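Local coordinates for protein ATP-dependent RNA helicase HrpB (Escherichia coli, PDB 6EUD) that hydrolyses ATP to ADP and phosphate as a DExH-box RNA helicase that also binds single-stranded RNA, at residues A[574-579]-A[585-590]; A[613-618]-A[676-681]; A[622-627]-A[658-663]. One frame throughout, in Å; residues are numbered along the deposited sequence.

Contact 1. Residues A[574-579]-A[585-590]; sequences DTVEWD and LKAWRR
Strands 571-579 and 584-593 form a beta hairpin, in which, away from its turn, Asp574 and Arg589 face each other as a non-hydrogen-bonded antiparallel pair. The guanidinium takes the carboxylate side-on: Arg589 NE meets Asp574 OD1 at 2.5 Å and Arg589 NH2 meets Asp574 OD2 at 2.6 Å. Both bonds are short and nearly straight, and both use the syn side of the acid. The two flat groups lie only 26° from coplanar, so neither can turn without giving up a bond. Arg589 NH2 is also shared with Glu610. With an alanine at Arg589, the Asp574 carboxylate would probably lose its opposite charge and be set free to turn, and Glu610 would lose a salt-bridge partner.

Between the strands, Thr575 N bonds to Trp588 O at 3.0 Å and Lys586 N to Glu577 O at 2.9 Å, each with its reciprocal partner. Trp588 has CG wedged between its backbone N and carbonyl carbon (chi1 69°), which brings the indole back over the neighbouring strand. Thr575 CB then sits 3.7 Å from the centroid of the six-membered ring, 18° off its normal, a CH-pi contact. At the ring's edge Glu577 OE1 lies 3.5 Å from Trp588 CH2, its carboxylate almost perpendicular to the indole; the charge itself is claimed by Lys622. On the sheet face carrying Asp574 and Arg589, Val576 CG1 touches Leu585 CD1 at 3.7 Å, and Trp578 CZ3 lies 3.9 Å from Leu585 CB. Ala614 of helix 608-622 packs on Val576 there. Strand 596-602 continues beyond 584-593, so the pairing is that of an antiparallel three-stranded meander, here within the HrpB connector region.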
loop_
_atom_site.group_PDB
_atom_site.type_symbol
_atom_site.label_atom_id
_atom_site.label_comp_id
_atom_site.label_asym_id
_atom_site.label_seq_id
_atom_site.Cartn_x
_atom_site.Cartn_y
_atom_site.Cartn_z
ATOM N N ASP A 574 -26.955 -18.762 -3.245
ATOM C CA ASP A 574 -28.191 -18.931 -4.006
ATOM C C ASP A 574 -28.718 -17.590 -4.519
ATOM O O ASP A 574 -28.496 -16.540 -3.907
ATOM C CB ASP A 574 -29.251 -19.626 -3.152
ATOM C CG ASP A 574 -28.776 -20.963 -2.605
ATOM O OD1 ASP A 574 -27.911 -21.599 -3.248
ATOM O OD2 ASP A 574 -29.267 -21.378 -1.532
ATOM N N THR A 575 -29.403 -17.618 -5.655
ATOM C CA THR A 575 -29.938 -16.395 -6.227
ATOM C C THR A 575 -31.326 -16.613 -6.786
ATOM O O THR A 575 -31.556 -17.545 -7.561
ATOM C CB THR A 575 -29.037 -15.842 -7.347
ATOM O OG1 THR A 575 -27.717 -15.635 -6.842
ATOM C CG2 THR A 575 -29.570 -14.513 -7.858
ATOM N N VAL A 576 -32.265 -15.760 -6.385
ATOM C CA VAL A 576 -33.587 -15.768 -7.002
ATOM C C VAL A 576 -33.931 -14.351 -7.427
ATOM O O VAL A 576 -33.750 -13.401 -6.665
ATOM C CB VAL A 576 -34.677 -16.331 -6.062
ATOM C CG1 VAL A 576 -36.035 -16.175 -6.693
ATOM C CG2 VAL A 576 -34.434 -17.786 -5.790
ATOM N N GLU A 577 -34.406 -14.215 -8.659
ATOM C CA GLU A 577 -34.735 -12.914 -9.234
ATOM C C GLU A 577 -35.579 -13.114 -10.485
ATOM O O GLU A 577 -35.723 -14.241 -10.970
ATOM C CB GLU A 577 -33.471 -12.145 -9.584
ATOM C CG GLU A 577 -32.693 -12.826 -10.692
ATOM C CD GLU A 577 -31.260 -12.390 -10.731
ATOM O OE1 GLU A 577 -30.674 -12.380 -11.832
ATOM O OE2 GLU A 577 -30.722 -12.060 -9.655
ATOM N N TRP A 578 -36.121 -12.020 -11.012
ATOM C CA TRP A 578 -36.936 -12.088 -12.221
ATOM C C TRP A 578 -36.222 -11.492 -13.434
ATOM O O TRP A 578 -35.861 -10.313 -13.449
ATOM C CB TRP A 578 -38.271 -11.375 -12.003
ATOM C CG TRP A 578 -39.187 -11.485 -13.172
ATOM C CD1 TRP A 578 -39.376 -10.553 -14.157
ATOM C CD2 TRP A 578 -40.056 -12.591 -13.492
ATOM N NE1 TRP A 578 -40.304 -11.011 -15.062
ATOM C CE2 TRP A 578 -40.739 -12.256 -14.680
ATOM C CE3 TRP A 578 -40.320 -13.824 -12.887
ATOM C CZ2 TRP A 578 -41.680 -13.109 -15.277
ATOM C CZ3 TRP A 578 -41.251 -14.676 -13.486
ATOM C CH2 TRP A 578 -41.920 -14.311 -14.668
ATOM N N ASP A 579 -36.031 -12.324 -14.451
ATOM C CA ASP A 579 -35.430 -11.901 -15.705
ATOM C C ASP A 579 -36.485 -11.244 -16.614
ATOM O O ASP A 579 -37.283 -11.930 -17.279
ATOM C CB ASP A 579 -34.760 -13.104 -16.384
ATOM C CG ASP A 579 -34.097 -12.750 -17.702
ATOM O OD1 ASP A 579 -33.919 -11.544 -17.980
ATOM O OD2 ASP A 579 -33.718 -13.686 -18.443
ATOM N N LEU A 585 -38.596 -16.735 -14.286
ATOM C CA LEU A 585 -37.986 -16.726 -12.960
ATOM C C LEU A 585 -36.617 -17.407 -13.023
ATOM O O LEU A 585 -36.501 -18.536 -13.508
ATOM C CB LEU A 585 -38.897 -17.424 -11.943
ATOM C CG LEU A 585 -38.313 -17.776 -10.572
ATOM C CD1 LEU A 585 -38.118 -16.539 -9.740
ATOM C CD2 LEU A 585 -39.205 -18.774 -9.857
ATOM N N LYS A 586 -35.580 -16.713 -12.567
ATOM C CA LYS A 586 -34.247 -17.302 -12.531
ATOM C C LYS A 586 -33.905 -17.684 -11.104
ATOM O O LYS A 586 -33.992 -16.865 -10.197
ATOM C CB LYS A 586 -33.189 -16.348 -13.101
ATOM C CG LYS A 586 -33.263 -16.178 -14.614
ATOM C CD LYS A 586 -33.466 -17.527 -15.295
ATOM C CE LYS A 586 -33.653 -17.407 -16.793
ATOM N NZ LYS A 586 -34.183 -18.688 -17.334
ATOM N N ALA A 587 -33.523 -18.941 -10.913
ATOM C CA ALA A 587 -33.249 -19.466 -9.583
ATOM C C ALA A 587 -32.166 -20.516 -9.650
ATOM O O ALA A 587 -32.401 -21.671 -10.049
ATOM C CB ALA A 587 -34.508 -20.043 -8.965
ATOM N N TRP A 588 -30.967 -20.115 -9.260
ATOM C CA TRP A 588 -29.851 -21.034 -9.325
ATOM C C TRP A 588 -29.073 -21.065 -8.010
ATOM O O TRP A 588 -29.162 -20.140 -7.191
ATOM C CB TRP A 588 -28.942 -20.668 -10.517
ATOM C CG TRP A 588 -28.180 -19.364 -10.390
ATOM C CD1 TRP A 588 -26.905 -19.206 -9.919
ATOM C CD2 TRP A 588 -28.638 -18.050 -10.748
ATOM N NE1 TRP A 588 -26.544 -17.880 -9.953
ATOM C CE2 TRP A 588 -27.585 -17.148 -10.461
ATOM C CE3 TRP A 588 -29.828 -17.548 -11.282
ATOM C CZ2 TRP A 588 -27.694 -15.773 -10.684
ATOM C CZ3 TRP A 588 -29.933 -16.176 -11.503
ATOM C CH2 TRP A 588 -28.870 -15.309 -11.205
ATOM N N ARG A 589 -28.347 -22.162 -7.802
ATOM C CA ARG A 589 -27.355 -22.265 -6.730
ATOM C C ARG A 589 -25.953 -22.295 -7.346
ATOM O O ARG A 589 -25.699 -23.084 -8.273
ATOM C CB ARG A 589 -27.600 -23.512 -5.874
ATOM C CG ARG A 589 -26.445 -23.901 -4.967
ATOM C CD ARG A 589 -26.930 -24.829 -3.871
ATOM N NE ARG A 589 -27.718 -24.104 -2.877
ATOM C CZ ARG A 589 -28.434 -24.674 -1.911
ATOM N NH1 ARG A 589 -28.484 -25.991 -1.800
ATOM N NH2 ARG A 589 -29.114 -23.919 -1.059
ATOM N N ARG A 590 -25.068 -21.422 -6.850
ATOM C CA ARG A 590 -23.691 -21.353 -7.326
ATOM C C ARG A 590 -22.690 -21.778 -6.241
ATOM O O ARG A 590 -22.653 -21.201 -5.146
ATOM C CB ARG A 590 -23.369 -19.936 -7.819
ATOM C CG ARG A 590 -22.042 -19.813 -8.576
ATOM C CD ARG A 590 -21.504 -18.382 -8.623
ATOM N NE ARG A 590 -22.548 -17.417 -8.959
ATOM C CZ ARG A 590 -22.898 -17.067 -10.197
ATOM N NH1 ARG A 590 -22.291 -17.601 -11.253
ATOM N NH2 ARG A 590 -23.865 -16.176 -10.380
#

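Contact 2. Residues A[613-618]-A[676-681]; sequences QAMLNG and HSLRGL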
loop_
_atom_site.group_PDB
_atom_site.type_symbol
_atom_site.label_atom_id
_atom_site.label_comp_id
_atom_site.label_asym_id
_atom_site.label_seq_id
_atom_site.Cartn_x
_atom_site.Cartn_y
_atom_site.Cartn_z
ATOM N N GLN A 613 -32.486 -15.279 1.647
ATOM C CA GLN A 613 -31.116 -14.953 1.326
ATOM C C GLN A 613 -30.943 -14.904 -0.195
ATOM O O GLN A 613 -30.315 -13.975 -0.722
ATOM C CB GLN A 613 -30.151 -15.958 1.963
ATOM C CG GLN A 613 -28.675 -15.555 1.837
ATOM C CD GLN A 613 -28.331 -14.251 2.598
ATOM O OE1 GLN A 613 -28.795 -14.033 3.722
ATOM N NE2 GLN A 613 -27.520 -13.389 1.975
ATOM N N ALA A 614 -31.518 -15.879 -0.900
ATOM C CA ALA A 614 -31.394 -15.924 -2.360
ATOM C C ALA A 614 -32.038 -14.688 -2.998
ATOM O O ALA A 614 -31.555 -14.183 -4.012
ATOM C CB ALA A 614 -32.008 -17.208 -2.925
ATOM N N MET A 615 -33.118 -14.194 -2.402
ATOM C CA MET A 615 -33.771 -12.981 -2.885
ATOM C C MET A 615 -32.905 -11.728 -2.674
ATOM O O MET A 615 -32.892 -10.825 -3.536
ATOM C CB MET A 615 -35.122 -12.807 -2.193
ATOM C CG MET A 615 -36.184 -13.801 -2.632
ATOM S SD MET A 615 -37.749 -13.538 -1.755
ATOM C CE MET A 615 -38.805 -14.756 -2.544
ATOM N N LEU A 616 -32.214 -11.656 -1.529
ATOM C CA LEU A 616 -31.278 -10.555 -1.270
ATOM C C LEU A 616 -30.214 -10.469 -2.357
ATOM O O LEU A 616 -29.884 -9.371 -2.822
ATOM C CB LEU A 616 -30.595 -10.703 0.094
ATOM C CG LEU A 616 -31.466 -10.604 1.352
ATOM C CD1 LEU A 616 -30.588 -10.480 2.564
ATOM C CD2 LEU A 616 -32.398 -9.430 1.265
ATOM N N ASN A 617 -29.675 -11.627 -2.753
ATOM C CA ASN A 617 -28.698 -11.683 -3.831
ATOM C C ASN A 617 -29.293 -11.259 -5.176
ATOM O O ASN A 617 -28.611 -10.666 -6.024
ATOM C CB ASN A 617 -28.111 -13.094 -3.943
ATOM C CG ASN A 617 -27.235 -13.462 -2.754
ATOM O OD1 ASN A 617 -26.557 -12.613 -2.189
ATOM N ND2 ASN A 617 -27.242 -14.733 -2.378
ATOM N N GLY A 618 -30.571 -11.567 -5.367
ATOM C CA GLY A 618 -31.279 -11.158 -6.562
ATOM C C GLY A 618 -31.419 -9.649 -6.599
ATOM O O GLY A 618 -31.318 -9.027 -7.662
ATOM N N HIS A 676 -42.807 -15.267 0.607
ATOM C CA HIS A 676 -42.624 -16.586 0.007
ATOM C C HIS A 676 -42.531 -16.530 -1.524
ATOM O O HIS A 676 -42.458 -17.558 -2.188
ATOM C CB HIS A 676 -43.778 -17.521 0.410
ATOM C CG HIS A 676 -43.950 -17.679 1.882
ATOM N ND1 HIS A 676 -43.021 -18.285 2.704
ATOM C CD2 HIS A 676 -44.996 -17.338 2.704
ATOM C CE1 HIS A 676 -43.460 -18.283 3.942
ATOM N NE2 HIS A 676 -44.645 -17.732 3.974
ATOM N N SER A 677 -42.557 -15.328 -2.084
ATOM C CA SER A 677 -42.553 -15.163 -3.537
ATOM C C SER A 677 -41.932 -13.840 -3.898
ATOM O O SER A 677 -41.951 -12.906 -3.093
ATOM C CB SER A 677 -43.967 -15.210 -4.111
ATOM O OG SER A 677 -44.707 -14.053 -3.730
ATOM N N LEU A 678 -41.406 -13.745 -5.115
ATOM C CA LEU A 678 -40.857 -12.478 -5.596
ATOM C C LEU A 678 -41.906 -11.373 -5.538
ATOM O O LEU A 678 -41.569 -10.208 -5.375
ATOM C CB LEU A 678 -40.300 -12.636 -7.016
ATOM C CG LEU A 678 -38.883 -13.221 -7.099
ATOM C CD1 LEU A 678 -38.420 -13.295 -8.527
ATOM C CD2 LEU A 678 -37.923 -12.372 -6.300
ATOM N N ARG A 679 -43.177 -11.753 -5.644
ATOM C CA ARG A 679 -44.292 -10.811 -5.529
ATOM C C ARG A 679 -44.322 -10.072 -4.182
ATOM O O ARG A 679 -44.760 -8.923 -4.094
ATOM C CB ARG A 679 -45.616 -11.548 -5.736
ATOM C CG ARG A 679 -45.720 -12.294 -7.060
ATOM C CD ARG A 679 -46.664 -13.484 -6.948
ATOM N NE ARG A 679 -47.435 -13.684 -8.172
ATOM C CZ ARG A 679 -48.713 -14.053 -8.200
ATOM N NH1 ARG A 679 -49.368 -14.267 -7.066
ATOM N NH2 ARG A 679 -49.337 -14.210 -9.361
ATOM N N GLY A 680 -43.854 -10.740 -3.139
ATOM C CA GLY A 680 -43.908 -10.204 -1.797
ATOM C C GLY A 680 -42.813 -9.203 -1.542
ATOM O O GLY A 680 -42.879 -8.461 -0.568
ATOM N N LEU A 681 -41.803 -9.179 -2.408
ATOM C CA LEU A 681 -40.730 -8.183 -2.302
ATOM C C LEU A 681 -41.272 -6.746 -2.343
ATOM O O LEU A 681 -40.743 -5.877 -1.664
ATOM C CB LEU A 681 -39.690 -8.364 -3.413
ATOM C CG LEU A 681 -38.609 -9.423 -3.189
ATOM C CD1 LEU A 681 -37.580 -9.414 -4.320
ATOM C CD2 LEU A 681 -37.935 -9.218 -1.840
#
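Met615 carries its CG beside the backbone N (chi1 -71°) and then runs straight out, anti at both further bonds (chi2 179°, chi3 176°), so that its terminal methyl reaches the segment 676-681. Extended beyond CG in this way, the side chain spans the gap from the helix, and within segment 676-681 its tip meets main chain. Met615 CE stands 3.5 Å from Ser677 C, almost directly above that carbonyl carbon, and therefore over the flat face of the peptide linking Ser677 to Leu678. The same methyl is 3.7 Å from Ser677 O and 3.8 Å from Leu678 N, as expected for a methyl centred over the carbonyl carbon.

Two leucines approach further back along the chain, at longer range. Leu678 CD2 comes to Met615 CG at 4.3 Å, and Leu681 CD2 to Met615 SD, also at 4.3 Å, from a different direction. They can serve one side chain together because the backbone turns between them: Gly680 N bonds to Ser677 O at 2.9 Å and Leu681 N to Leu678 O at 3.1 Å, two successive turns that bring residues three apart onto the same side. No hydrogen bond crosses the contact, and the cohesion is purely van der Waals, with 177 Å² buried in all. Met615 contributes more of that surface than any other residue.

Helix 608-622 thus presents Met615 to the loop that leads from helix 664-667 to helix 686-692, where Met672 and Val675 pack on it as well. A further side of the helix faces strand 571-579, with Ala614 against Asp574 and Val576, while Leu616 packs on Leu664 of helix 664-667, so the helix is held between a strand, a loop and a short helix.

Contact 3. Residues A[622-627]-A[658-663]; sequences KGLSVL and ESLLAA
Leu624 puts both of its methyl branches against helix 657-662, one to each of two successive leucines. Its CG lies beside the backbone N (chi1 -65°) with CD1 anti to CA, a relaxed leucine conformer whose two branches spread apart at the tip. Leu624 CD2 meets Leu661 CD2 at 3.6 Å, methyl against methyl, the two side chains crossing at a slant, so that Leu661 CD2 also reaches Leu624 CG (3.9 Å). The other branch, Leu624 CD1, goes to Leu660: it is 3.8 Å from Leu660 CD1 and 3.9 Å from Leu660 CB, with the two side chains crossing at about a right angle.

Helix 608-622 ends just before this point, and Gly623, with its positive phi, redirects the chain into a single 3-10 turn at 624-626 that aims Leu624 at the later helix. The contact is thus a small buried leucine cluster, joining a helix-terminating turn to helix 657-662, beyond the intervening helix 631-646.

Leu660 (chi1 -70°) and Leu661 (chi1 -73°) have closely similar conformations, again with CD1 anti to CA, but their neighbouring places on the helix send them different ways. Leu660 also packs on Leu690 of helix 686-692, whereas Leu661 shares Ile619 of helix 608-622 with Leu624. The carbonyl of Leu661 accepts a hydrogen bond from Arg620 NE, and Trp629 NE1 donates to Leu624 O.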
loop_
_atom_site.group_PDB
_atom_site.type_symbol
_atom_site.label_atom_id
_atom_site.label_comp_id
_atom_site.label_asym_id
_atom_site.label_seq_id
_atom_site.Cartn_x
_atom_site.Cartn_y
_atom_site.Cartn_z
ATOM N N LYS A 622 -30.400 -7.025 -9.356
ATOM C CA LYS A 622 -31.361 -6.196 -10.080
ATOM C C LYS A 622 -31.409 -4.752 -9.586
ATOM O O LYS A 622 -31.930 -3.870 -10.274
ATOM C CB LYS A 622 -32.761 -6.813 -9.995
ATOM C CG LYS A 622 -32.912 -8.098 -10.772
ATOM C CD LYS A 622 -32.554 -7.867 -12.215
ATOM C CE LYS A 622 -32.997 -9.013 -13.099
ATOM N NZ LYS A 622 -32.297 -10.252 -12.743
ATOM N N GLY A 623 -30.873 -4.518 -8.393
ATOM C CA GLY A 623 -30.880 -3.195 -7.801
ATOM C C GLY A 623 -32.058 -2.966 -6.863
ATOM O O GLY A 623 -33.030 -3.722 -6.854
ATOM N N LEU A 624 -31.976 -1.906 -6.072
ATOM C CA LEU A 624 -33.009 -1.598 -5.094
ATOM C C LEU A 624 -34.377 -1.297 -5.714
ATOM O O LEU A 624 -35.404 -1.358 -5.040
ATOM C CB LEU A 624 -32.569 -0.413 -4.251
ATOM C CG LEU A 624 -31.348 -0.691 -3.407
ATOM C CD1 LEU A 624 -30.968 0.596 -2.702
ATOM C CD2 LEU A 624 -31.681 -1.788 -2.412
ATOM N N SER A 625 -34.376 -0.965 -6.994
ATOM C CA SER A 625 -35.593 -0.694 -7.733
ATOM C C SER A 625 -36.682 -1.775 -7.636
ATOM O O SER A 625 -37.842 -1.484 -7.909
ATOM C CB SER A 625 -35.220 -0.468 -9.199
ATOM O OG SER A 625 -36.225 -0.908 -10.089
ATOM N N VAL A 626 -36.332 -3.013 -7.276
ATOM C CA VAL A 626 -37.363 -4.062 -7.184
ATOM C C VAL A 626 -38.168 -3.962 -5.892
ATOM O O VAL A 626 -39.191 -4.618 -5.749
ATOM C CB VAL A 626 -36.786 -5.509 -7.279
ATOM C CG1 VAL A 626 -36.302 -5.819 -8.699
ATOM C CG2 VAL A 626 -35.700 -5.753 -6.230
ATOM N N LEU A 627 -37.694 -3.147 -4.958
ATOM C CA LEU A 627 -38.425 -2.881 -3.729
ATOM C C LEU A 627 -39.461 -1.794 -3.978
ATOM O O LEU A 627 -39.433 -1.124 -5.024
ATOM C CB LEU A 627 -37.466 -2.463 -2.620
ATOM C CG LEU A 627 -36.429 -3.556 -2.372
ATOM C CD1 LEU A 627 -35.414 -3.093 -1.368
ATOM C CD2 LEU A 627 -37.139 -4.837 -1.926
ATOM N N GLU A 658 -25.116 1.754 -2.559
ATOM C CA GLU A 658 -24.181 0.668 -2.290
ATOM C C GLU A 658 -24.172 0.232 -0.818
ATOM O O GLU A 658 -24.100 -0.963 -0.545
ATOM C CB GLU A 658 -22.768 1.037 -2.740
ATOM C CG GLU A 658 -21.917 -0.201 -3.030
ATOM C CD GLU A 658 -20.484 0.121 -3.437
ATOM O OE1 GLU A 658 -20.194 1.300 -3.736
ATOM O OE2 GLU A 658 -19.647 -0.815 -3.460
ATOM N N SER A 659 -24.262 1.164 0.132
ATOM C CA SER A 659 -24.319 0.788 1.559
ATOM C C SER A 659 -25.557 -0.077 1.835
ATOM O O SER A 659 -25.513 -1.039 2.603
ATOM C CB SER A 659 -24.363 2.028 2.475
ATOM O OG SER A 659 -23.270 2.915 2.273
ATOM N N LEU A 660 -26.667 0.291 1.202
ATOM C CA LEU A 660 -27.929 -0.432 1.364
ATOM C C LEU A 660 -27.856 -1.837 0.788
ATOM O O LEU A 660 -28.248 -2.794 1.456
ATOM C CB LEU A 660 -29.086 0.327 0.707
ATOM C CG LEU A 660 -29.469 1.613 1.426
ATOM C CD1 LEU A 660 -30.625 2.302 0.700
ATOM C CD2 LEU A 660 -29.819 1.297 2.862
ATOM N N LEU A 661 -27.370 -1.951 -0.451
ATOM C CA LEU A 661 -27.168 -3.261 -1.082
ATOM C C LEU A 661 -26.231 -4.128 -0.244
ATOM O O LEU A 661 -26.452 -5.329 -0.085
ATOM C CB LEU A 661 -26.622 -3.096 -2.500
ATOM C CG LEU A 661 -27.673 -2.572 -3.485
ATOM C CD1 LEU A 661 -27.047 -2.223 -4.821
ATOM C CD2 LEU A 661 -28.808 -3.576 -3.668
ATOM N N ALA A 662 -25.204 -3.511 0.325
ATOM C CA ALA A 662 -24.228 -4.260 1.108
ATOM C C ALA A 662 -24.822 -4.742 2.429
ATOM O O ALA A 662 -24.447 -5.806 2.934
ATOM C CB ALA A 662 -22.991 -3.416 1.353
ATOM N N ALA A 663 -25.763 -3.979 2.978
ATOM C CA ALA A 663 -26.276 -4.270 4.319
ATOM C C ALA A 663 -27.676 -4.891 4.344
ATOM O O ALA A 663 -28.311 -4.930 5.401
ATOM C CB ALA A 663 -26.267 -3.002 5.165
#

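Helix 608-622 and the turn after it tie the three contacts together. Contacts 1 and 2 have centres about 9 Å apart and are joined by probable hydrogen bonds: Asn617 ND2 lies 2.7 Å from Asp574 O, and Val576 N lies 2.9 Å from Ala614 O. Contact 3 is about 16 Å from contact 1, centre to centre, yet Lys622 NZ reaches Glu577 OE1 at 2.8 Å in a salt bridge. Contacts 2 and 3, about 12 Å apart between centres, meet through Leu681 O and Leu627 CD2; along the chain contact 3 is nested within the loop that contact 2 closes. All three lie away from the predicted ATP site and the DEFH box.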